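Local coordinates for protein peptidyl-tRNA hydrolase (Thermoplasma acidophilum, PDB 1RLK) that probably hydrolyses peptidyl-tRNAs that drop off the ribosome during protein synthesis, releasing the tRNA from its N-acylated amino acid, at residues M5-R10 with Q51-V56; V9-D14 with K57-D62. All coordinates share one frame; numbering follows the deposited sequence.

Contact 1 (M5-R10 with Q51-V56); sequences MVIAVR and QRKIVV
Ala8 and Val56 meet at the apolar centre, where the methyl CB of Ala8 lies 3.6 Å from CG2 of Val56. CG2 of Val56 sits between the backbone N and the carbonyl carbon of its own residue (chi1 to CG1 -64°), a crowded position that turns it over the neighbouring strand, and the small alanine lets it come close. CG1 of Val6 reaches the same CG2 at 4.1 Å, the two valines crossing obliquely, while CG2 of Val6 lies against CB of Ile54. The other face of the sheet carries Met5, Ile7, Val9, Lys53 and Val55; here CG2 of Val9 packs 3.8 Å from CG1 of Val55. Beta-branched residues suit both faces, since they favour the extended backbone and present methyls to the next strand.

Between the two faces the backbones pair as parallel strands, their axes 18° apart. Ile7 bonds to the residues flanking its partner Val55: its N donates to Ile54 O at 2.9 Å, and its O accepts from Val56 N at 3.0 Å. Met5 and Val9 continue the pattern, Met5 N giving a nearly straight bond to Arg52 O (170° at the hydrogen). At the polar margin Lys53 NZ folds back to donate to Gln51 O and OE1, each at 2.7 Å.

The two strands are adjacent and joined through helices 17-38 and 40-48, a beta-alpha-beta crossover in this PTH2-family alpha/beta fold. Strand 3-10 lies between outer strand 53-58 and strand 94-103. Helix 17-38 packs on Met5, Ile7 and Val9, whereas helix 104-111 touches Val6 and Ile54 on the opposite face.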
ATOM      1  N   MET A   5      -4.732  -0.239  -7.336  1.00 21.69           N
ATOM      2  CA  MET A   5      -3.953  -0.445  -6.123  1.00 20.02           C
ATOM      3  C   MET A   5      -3.990   0.832  -5.300  1.00 18.95           C
ATOM      4  O   MET A   5      -4.027   1.899  -5.869  1.00 19.14           O
ATOM      5  CB  MET A   5      -2.519  -0.814  -6.510  1.00 19.83           C
ATOM      6  CG  MET A   5      -1.543  -0.739  -5.380  1.00 18.62           C
ATOM      7  SD  MET A   5       0.076  -1.306  -5.856  1.00 17.99           S
ATOM      8  CE  MET A   5      -0.256  -2.888  -6.295  1.00 14.77           C
ATOM      9  N   VAL A   6      -4.020   0.733  -3.968  1.00 17.21           N
ATOM     10  CA  VAL A   6      -3.886   1.890  -3.100  1.00 17.10           C
ATOM     11  C   VAL A   6      -2.632   1.755  -2.256  1.00 16.95           C
ATOM     12  O   VAL A   6      -2.355   0.673  -1.751  1.00 15.56           O
ATOM     13  CB  VAL A   6      -5.070   2.019  -2.105  1.00 17.21           C
ATOM     14  CG1 VAL A   6      -4.919   3.260  -1.229  1.00 17.35           C
ATOM     15  CG2 VAL A   6      -6.364   2.010  -2.823  1.00 18.22           C
ATOM     16  N   ILE A   7      -1.901   2.847  -2.076  1.00 16.71           N
ATOM     17  CA  ILE A   7      -0.834   2.886  -1.098  1.00 17.45           C
ATOM     18  C   ILE A   7      -1.076   4.036  -0.160  1.00 17.79           C
ATOM     19  O   ILE A   7      -1.247   5.166  -0.597  1.00 18.07           O
ATOM     20  CB  ILE A   7       0.561   3.022  -1.766  1.00 16.95           C
ATOM     21  CG1 ILE A   7       0.747   1.948  -2.827  1.00 16.98           C
ATOM     22  CG2 ILE A   7       1.650   2.912  -0.709  1.00 18.22           C
ATOM     23  CD1 ILE A   7       0.434   2.414  -4.229  1.00 14.80           C
ATOM     24  N   ALA A   8      -1.100   3.743   1.134  1.00 18.38           N
ATOM     25  CA  ALA A   8      -1.330   4.738   2.164  1.00 18.37           C
ATOM     26  C   ALA A   8      -0.017   5.025   2.868  1.00 19.38           C
ATOM     27  O   ALA A   8       0.620   4.105   3.380  1.00 19.06           O
ATOM     28  CB  ALA A   8      -2.381   4.240   3.155  1.00 18.84           C
ATOM     29  N   VAL A   9       0.352   6.306   2.903  1.00 19.98           N
ATOM     30  CA  VAL A   9       1.657   6.789   3.312  1.00 21.00           C
ATOM     31  C   VAL A   9       1.520   7.578   4.604  1.00 22.16           C
ATOM     32  O   VAL A   9       0.648   8.428   4.710  1.00 22.11           O
ATOM     33  CB  VAL A   9       2.230   7.700   2.224  1.00 21.09           C
ATOM     34  CG1 VAL A   9       3.604   8.248   2.618  1.00 21.93           C
ATOM     35  CG2 VAL A   9       2.287   6.951   0.910  1.00 21.57           C
ATOM     36  N   ARG A  10       2.374   7.293   5.587  1.00 23.47           N
ATOM     37  CA  ARG A  10       2.450   8.083   6.830  1.00 24.81           C
ATOM     38  C   ARG A  10       2.990   9.481   6.582  1.00 26.40           C
ATOM     39  O   ARG A  10       4.022   9.636   5.920  1.00 26.58           O
ATOM     40  CB  ARG A  10       3.346   7.394   7.876  1.00 24.61           C
ATOM     41  CG  ARG A  10       2.709   6.207   8.544  1.00 23.96           C
ATOM     42  CD  ARG A  10       3.619   5.508   9.574  1.00 23.36           C
ATOM     43  NE  ARG A  10       3.998   6.397  10.676  1.00 24.81           N
ATOM     44  CZ  ARG A  10       4.769   6.037  11.705  1.00 26.29           C
ATOM     45  NH1 ARG A  10       5.279   4.819  11.783  1.00 25.89           N
ATOM     46  NH2 ARG A  10       5.040   6.897  12.668  1.00 28.10           N
ATOM     47  N   GLN A  51      -1.878  -0.457 -14.589  1.00 22.92           N
ATOM     48  CA  GLN A  51      -1.542  -0.579 -13.167  1.00 22.20           C
ATOM     49  C   GLN A  51      -1.805   0.678 -12.347  1.00 22.16           C
ATOM     50  O   GLN A  51      -0.951   1.155 -11.574  1.00 20.57           O
ATOM     51  CB  GLN A  51      -0.105  -1.065 -13.011  1.00 22.20           C
ATOM     52  CG  GLN A  51       0.993  -0.210 -13.635  1.00 22.07           C
ATOM     53  CD  GLN A  51       2.352  -0.801 -13.324  1.00 23.07           C
ATOM     54  OE1 GLN A  51       2.704  -0.939 -12.163  1.00 21.38           O
ATOM     55  NE2 GLN A  51       3.088  -1.210 -14.358  1.00 26.12           N
ATOM     56  N   ARG A  52      -3.025   1.193 -12.492  1.00 21.92           N
ATOM     57  CA  ARG A  52      -3.430   2.413 -11.813  1.00 22.75           C
ATOM     58  C   ARG A  52      -3.315   2.305 -10.303  1.00 21.77           C
ATOM     59  O   ARG A  52      -3.684   1.300  -9.713  1.00 21.21           O
ATOM     60  CB  ARG A  52      -4.866   2.776 -12.175  1.00 23.63           C
ATOM     61  CG  ARG A  52      -5.029   3.115 -13.649  1.00 28.68           C
ATOM     62  CD  ARG A  52      -5.007   4.588 -13.929  1.00 35.20           C
ATOM     63  NE  ARG A  52      -6.174   5.272 -13.374  1.00 39.67           N
ATOM     64  CZ  ARG A  52      -7.406   5.217 -13.880  1.00 43.02           C
ATOM     65  NH1 ARG A  52      -7.665   4.514 -14.983  1.00 45.09           N
ATOM     66  NH2 ARG A  52      -8.389   5.875 -13.276  1.00 43.06           N
ATOM     67  N   LYS A  53      -2.838   3.383  -9.700  1.00 21.27           N
ATOM     68  CA  LYS A  53      -2.549   3.461  -8.276  1.00 21.20           C
ATOM     69  C   LYS A  53      -3.123   4.735  -7.698  1.00 21.78           C
ATOM     70  O   LYS A  53      -3.078   5.797  -8.340  1.00 22.22           O
ATOM     71  CB  LYS A  53      -1.030   3.445  -8.057  1.00 20.99           C
ATOM     72  CG  LYS A  53      -0.394   2.129  -8.427  1.00 19.61           C
ATOM     73  CD  LYS A  53       1.118   2.205  -8.407  1.00 17.94           C
ATOM     74  CE  LYS A  53       1.744   0.976  -8.989  1.00 18.50           C
ATOM     75  NZ  LYS A  53       1.465   0.780 -10.446  1.00 19.49           N
ATOM     76  N   ILE A  54      -3.670   4.622  -6.495  1.00 21.31           N
ATOM     77  CA  ILE A  54      -4.146   5.746  -5.707  1.00 20.92           C
ATOM     78  C   ILE A  54      -3.198   5.858  -4.505  1.00 20.78           C
ATOM     79  O   ILE A  54      -2.953   4.857  -3.837  1.00 20.08           O
ATOM     80  CB  ILE A  54      -5.576   5.466  -5.223  1.00 21.08           C
ATOM     81  CG1 ILE A  54      -6.546   5.351  -6.415  1.00 23.09           C
ATOM     82  CG2 ILE A  54      -6.046   6.530  -4.244  1.00 21.17           C
ATOM     83  CD1 ILE A  54      -7.839   4.695  -6.053  1.00 24.04           C
ATOM     84  N   VAL A  55      -2.650   7.038  -4.247  1.00 19.72           N
ATOM     85  CA  VAL A  55      -1.771   7.253  -3.097  1.00 20.30           C
ATOM     86  C   VAL A  55      -2.433   8.238  -2.137  1.00 20.45           C
ATOM     87  O   VAL A  55      -2.700   9.386  -2.491  1.00 19.37           O
ATOM     88  CB  VAL A  55      -0.383   7.789  -3.535  1.00 20.57           C
ATOM     89  CG1 VAL A  55       0.554   7.894  -2.360  1.00 20.89           C
ATOM     90  CG2 VAL A  55       0.193   6.900  -4.638  1.00 19.44           C
ATOM     91  N   VAL A  56      -2.724   7.758  -0.934  1.00 20.45           N
ATOM     92  CA  VAL A  56      -3.301   8.576   0.116  1.00 20.85           C
ATOM     93  C   VAL A  56      -2.291   8.759   1.229  1.00 21.49           C
ATOM     94  O   VAL A  56      -1.288   8.030   1.323  1.00 20.66           O
ATOM     95  CB  VAL A  56      -4.604   7.954   0.663  1.00 21.05           C
ATOM     96  CG1 VAL A  56      -5.664   7.905  -0.421  1.00 21.29           C
ATOM     97  CG2 VAL A  56      -4.375   6.526   1.270  1.00 21.79           C
TER

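Contact 2 (V9-D14 with K57-D62); sequences VRKDLD and KVNDLD
Lys11 reaches across to Asn59 and donates from NZ to the amide oxygen OD1 at 2.6 Å, the two side chains lying side by side and pointing the same way. Asp12, on the same turn, is gripped side-on by Arg10 in a salt bridge. Arg10 NE donates to the syn lone pair of Asp12 OD1 at 3.0 Å, and Arg10 NH2 donates to Asp12 OD2 from above the carboxylate plane; aspartate is short enough to meet, from two residues on, an arginine that curls back to it. Asp12 OD2 also accepts from a water 3.1 Å away, which in turn accepts from Leu61 N and so joins the turn to the first residues of helix 61-74.

Two backbone bonds, Val58 N to Val9 O and Lys11 N to Val58 O, end the parallel pairing of strands 3-10 and 53-58. Beyond it strand 53-58 runs through Asn59 into helix 61-74, with Asp60 as N-cap, its OD1 weakly bonded to Glu63 N.

The Arg10 guanidinium is sandwiched: Leu13 CD2 lies 3.4 Å above one face and Leu61 CB 3.9 Å above the other, both toward its rim. A bend at chi3 (61°) turns its NE and NH2 side to Asp12, while NH1 bonds to Ile94 O. An alanine in place of Arg10 would probably leave the Asp12 carboxylate without its cationic mate and open a gap between the two leucines. Farther out, the aliphatic parts of the lysines touch, Lys11 CE lying 3.6 Å from Lys57 CD, though the two like-charged NZ atoms stay apart. Inside the fold, Val58 suits a buried place, its side chain packing against Ile64 and Ile67 of helix 61-74.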
ATOM      1  N   VAL A   9       0.352   6.306   2.903  1.00 19.98           N
ATOM      2  CA  VAL A   9       1.657   6.789   3.312  1.00 21.00           C
ATOM      3  C   VAL A   9       1.520   7.578   4.604  1.00 22.16           C
ATOM      4  O   VAL A   9       0.648   8.428   4.710  1.00 22.11           O
ATOM      5  CB  VAL A   9       2.230   7.700   2.224  1.00 21.09           C
ATOM      6  CG1 VAL A   9       3.604   8.248   2.618  1.00 21.93           C
ATOM      7  CG2 VAL A   9       2.287   6.951   0.910  1.00 21.57           C
ATOM      8  N   ARG A  10       2.374   7.293   5.587  1.00 23.47           N
ATOM      9  CA  ARG A  10       2.450   8.083   6.830  1.00 24.81           C
ATOM     10  C   ARG A  10       2.990   9.481   6.582  1.00 26.40           C
ATOM     11  O   ARG A  10       4.022   9.636   5.920  1.00 26.58           O
ATOM     12  CB  ARG A  10       3.346   7.394   7.876  1.00 24.61           C
ATOM     13  CG  ARG A  10       2.709   6.207   8.544  1.00 23.96           C
ATOM     14  CD  ARG A  10       3.619   5.508   9.574  1.00 23.36           C
ATOM     15  NE  ARG A  10       3.998   6.397  10.676  1.00 24.81           N
ATOM     16  CZ  ARG A  10       4.769   6.037  11.705  1.00 26.29           C
ATOM     17  NH1 ARG A  10       5.279   4.819  11.783  1.00 25.89           N
ATOM     18  NH2 ARG A  10       5.040   6.897  12.668  1.00 28.10           N
ATOM     19  N   LYS A  11       2.308  10.491   7.135  1.00 27.74           N
ATOM     20  CA  LYS A  11       2.705  11.892   6.973  1.00 29.18           C
ATOM     21  C   LYS A  11       3.510  12.412   8.170  1.00 29.66           C
ATOM     22  O   LYS A  11       4.147  13.448   8.076  1.00 29.71           O
ATOM     23  CB  LYS A  11       1.481  12.794   6.711  1.00 29.84           C
ATOM     24  CG  LYS A  11       0.437  12.841   7.840  1.00 32.47           C
ATOM     25  CD  LYS A  11      -0.500  14.076   7.774  1.00 35.61           C
ATOM     26  CE  LYS A  11      -1.586  13.924   6.720  1.00 37.23           C
ATOM     27  NZ  LYS A  11      -2.976  13.987   7.286  1.00 40.04           N
ATOM     28  N   ASP A  12       3.481  11.685   9.286  1.00 30.53           N
ATOM     29  CA  ASP A  12       4.196  12.087  10.510  1.00 31.30           C
ATOM     30  C   ASP A  12       5.690  11.725  10.561  1.00 31.73           C
ATOM     31  O   ASP A  12       6.348  11.957  11.578  1.00 32.19           O
ATOM     32  CB  ASP A  12       3.490  11.507  11.754  1.00 31.46           C
ATOM     33  CG  ASP A  12       3.490   9.986  11.786  1.00 31.55           C
ATOM     34  OD1 ASP A  12       3.702   9.359  10.733  1.00 32.66           O
ATOM     35  OD2 ASP A  12       3.267   9.314  12.818  1.00 32.41           O
ATOM     36  N   LEU A  13       6.238  11.180   9.482  1.00 32.07           N
ATOM     37  CA  LEU A  13       7.641  10.752   9.478  1.00 32.45           C
ATOM     38  C   LEU A  13       8.630  11.740   8.853  1.00 32.90           C
ATOM     39  O   LEU A  13       9.828  11.482   8.849  1.00 33.76           O
ATOM     40  CB  LEU A  13       7.762   9.402   8.765  1.00 32.15           C
ATOM     41  CG  LEU A  13       7.155   8.213   9.496  1.00 31.54           C
ATOM     42  CD1 LEU A  13       7.363   6.970   8.641  1.00 31.44           C
ATOM     43  CD2 LEU A  13       7.754   8.027  10.887  1.00 31.38           C
ATOM     44  N   ASP A  14       8.150  12.842   8.295  1.00 33.63           N
ATOM     45  CA  ASP A  14       9.049  13.884   7.774  1.00 34.18           C
ATOM     46  C   ASP A  14       9.826  13.348   6.552  1.00 33.29           C
ATOM     47  O   ASP A  14      10.989  13.689   6.320  1.00 33.71           O
ATOM     48  CB  ASP A  14       9.963  14.384   8.917  1.00 34.75           C
ATOM     49  CG  ASP A  14      10.947  15.441   8.485  1.00 36.78           C
ATOM     50  OD1 ASP A  14      10.517  16.549   8.081  1.00 39.59           O
ATOM     51  OD2 ASP A  14      12.183  15.244   8.535  1.00 39.35           O
ATOM     52  N   LYS A  57      -2.551   9.740   2.076  1.00 22.13           N
ATOM     53  CA  LYS A  57      -1.739   9.971   3.244  1.00 23.10           C
ATOM     54  C   LYS A  57      -2.563   9.728   4.508  1.00 23.44           C
ATOM     55  O   LYS A  57      -3.777   9.926   4.513  1.00 23.14           O
ATOM     56  CB  LYS A  57      -1.095  11.351   3.211  1.00 23.43           C
ATOM     57  CG  LYS A  57      -2.032  12.543   3.272  1.00 26.55           C
ATOM     58  CD  LYS A  57      -1.251  13.849   3.114  1.00 28.51           C
ATOM     59  CE  LYS A  57      -2.148  15.010   2.669  1.00 30.41           C
ATOM     60  NZ  LYS A  57      -1.688  16.307   3.222  1.00 31.18           N
ATOM     61  N   VAL A  58      -1.896   9.228   5.548  1.00 23.65           N
ATOM     62  CA  VAL A  58      -2.529   8.930   6.827  1.00 23.81           C
ATOM     63  C   VAL A  58      -1.719   9.606   7.930  1.00 24.14           C
ATOM     64  O   VAL A  58      -0.547   9.933   7.754  1.00 23.17           O
ATOM     65  CB  VAL A  58      -2.726   7.395   7.057  1.00 23.76           C
ATOM     66  CG1 VAL A  58      -3.547   6.820   5.954  1.00 23.73           C
ATOM     67  CG2 VAL A  58      -1.403   6.643   7.192  1.00 23.12           C
ATOM     68  N   ASN A  59      -2.359   9.851   9.060  1.00 25.14           N
ATOM     69  CA  ASN A  59      -1.759  10.686  10.096  1.00 25.77           C
ATOM     70  C   ASN A  59      -0.670   9.986  10.892  1.00 25.72           C
ATOM     71  O   ASN A  59       0.287  10.616  11.335  1.00 25.29           O
ATOM     72  CB  ASN A  59      -2.838  11.165  11.068  1.00 26.68           C
ATOM     73  CG  ASN A  59      -3.717  12.219  10.461  1.00 28.77           C
ATOM     74  OD1 ASN A  59      -3.249  13.044   9.668  1.00 31.56           O
ATOM     75  ND2 ASN A  59      -5.000  12.209  10.830  1.00 32.13           N
ATOM     76  N   ASP A  60      -0.827   8.685  11.092  1.00 25.71           N
ATOM     77  CA  ASP A  60       0.086   7.987  11.984  1.00 25.86           C
ATOM     78  C   ASP A  60       0.024   6.474  11.826  1.00 25.54           C
ATOM     79  O   ASP A  60      -0.691   5.937  10.974  1.00 24.61           O
ATOM     80  CB  ASP A  60      -0.156   8.429  13.451  1.00 26.09           C
ATOM     81  CG  ASP A  60      -1.592   8.283  13.884  1.00 26.86           C
ATOM     82  OD1 ASP A  60      -2.280   7.332  13.456  1.00 26.87           O
ATOM     83  OD2 ASP A  60      -2.123   9.085  14.682  1.00 32.02           O
ATOM     84  N   LEU A  61       0.816   5.794  12.649  1.00 25.39           N
ATOM     85  CA  LEU A  61       0.922   4.352  12.607  1.00 25.04           C
ATOM     86  C   LEU A  61      -0.407   3.688  12.868  1.00 24.98           C
ATOM     87  O   LEU A  61      -0.760   2.712  12.224  1.00 24.32           O
ATOM     88  CB  LEU A  61       1.977   3.888  13.626  1.00 24.89           C
ATOM     89  CG  LEU A  61       2.341   2.409  13.522  1.00 26.16           C
ATOM     90  CD1 LEU A  61       2.736   2.064  12.097  1.00 26.04           C
ATOM     91  CD2 LEU A  61       3.485   2.126  14.498  1.00 27.16           C
ATOM     92  N   ASP A  62      -1.174   4.225  13.811  1.00 25.83           N
ATOM     93  CA  ASP A  62      -2.493   3.659  14.099  1.00 26.04           C
ATOM     94  C   ASP A  62      -3.367   3.548  12.854  1.00 24.96           C
ATOM     95  O   ASP A  62      -4.051   2.541  12.654  1.00 25.14           O
ATOM     96  CB  ASP A  62      -3.203   4.478  15.186  1.00 27.17           C
ATOM     97  CG  ASP A  62      -2.642   4.204  16.574  1.00 30.82           C
ATOM     98  OD1 ASP A  62      -2.548   3.005  16.953  1.00 34.49           O
ATOM     99  OD2 ASP A  62      -2.256   5.124  17.342  1.00 35.85           O
TER
HETATM  100  O   HOH W   1       2.382   7.070  14.807  1.00 30.65           O

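How the contacts relate
Contacts 1 and 2 follow one pair of parallel strands, 3-10 and 53-58, from the interior of the protein to the C-terminal ends of both strands, and they share Val9 and Arg10. Contact 1 is the buried part: mostly aliphatic side chains on both faces of a regular sheet, with polar groups largely confined to backbone pairing. Contact 2 is only partly buried, and as the strands give way to a turn and a helix start, its chemistry shifts to charged and amide side chains and a bridging water. The two are continuous in packing too, for Ala8 CB in contact 1 lies 4.0 Å from Val58 CG1 in contact 2.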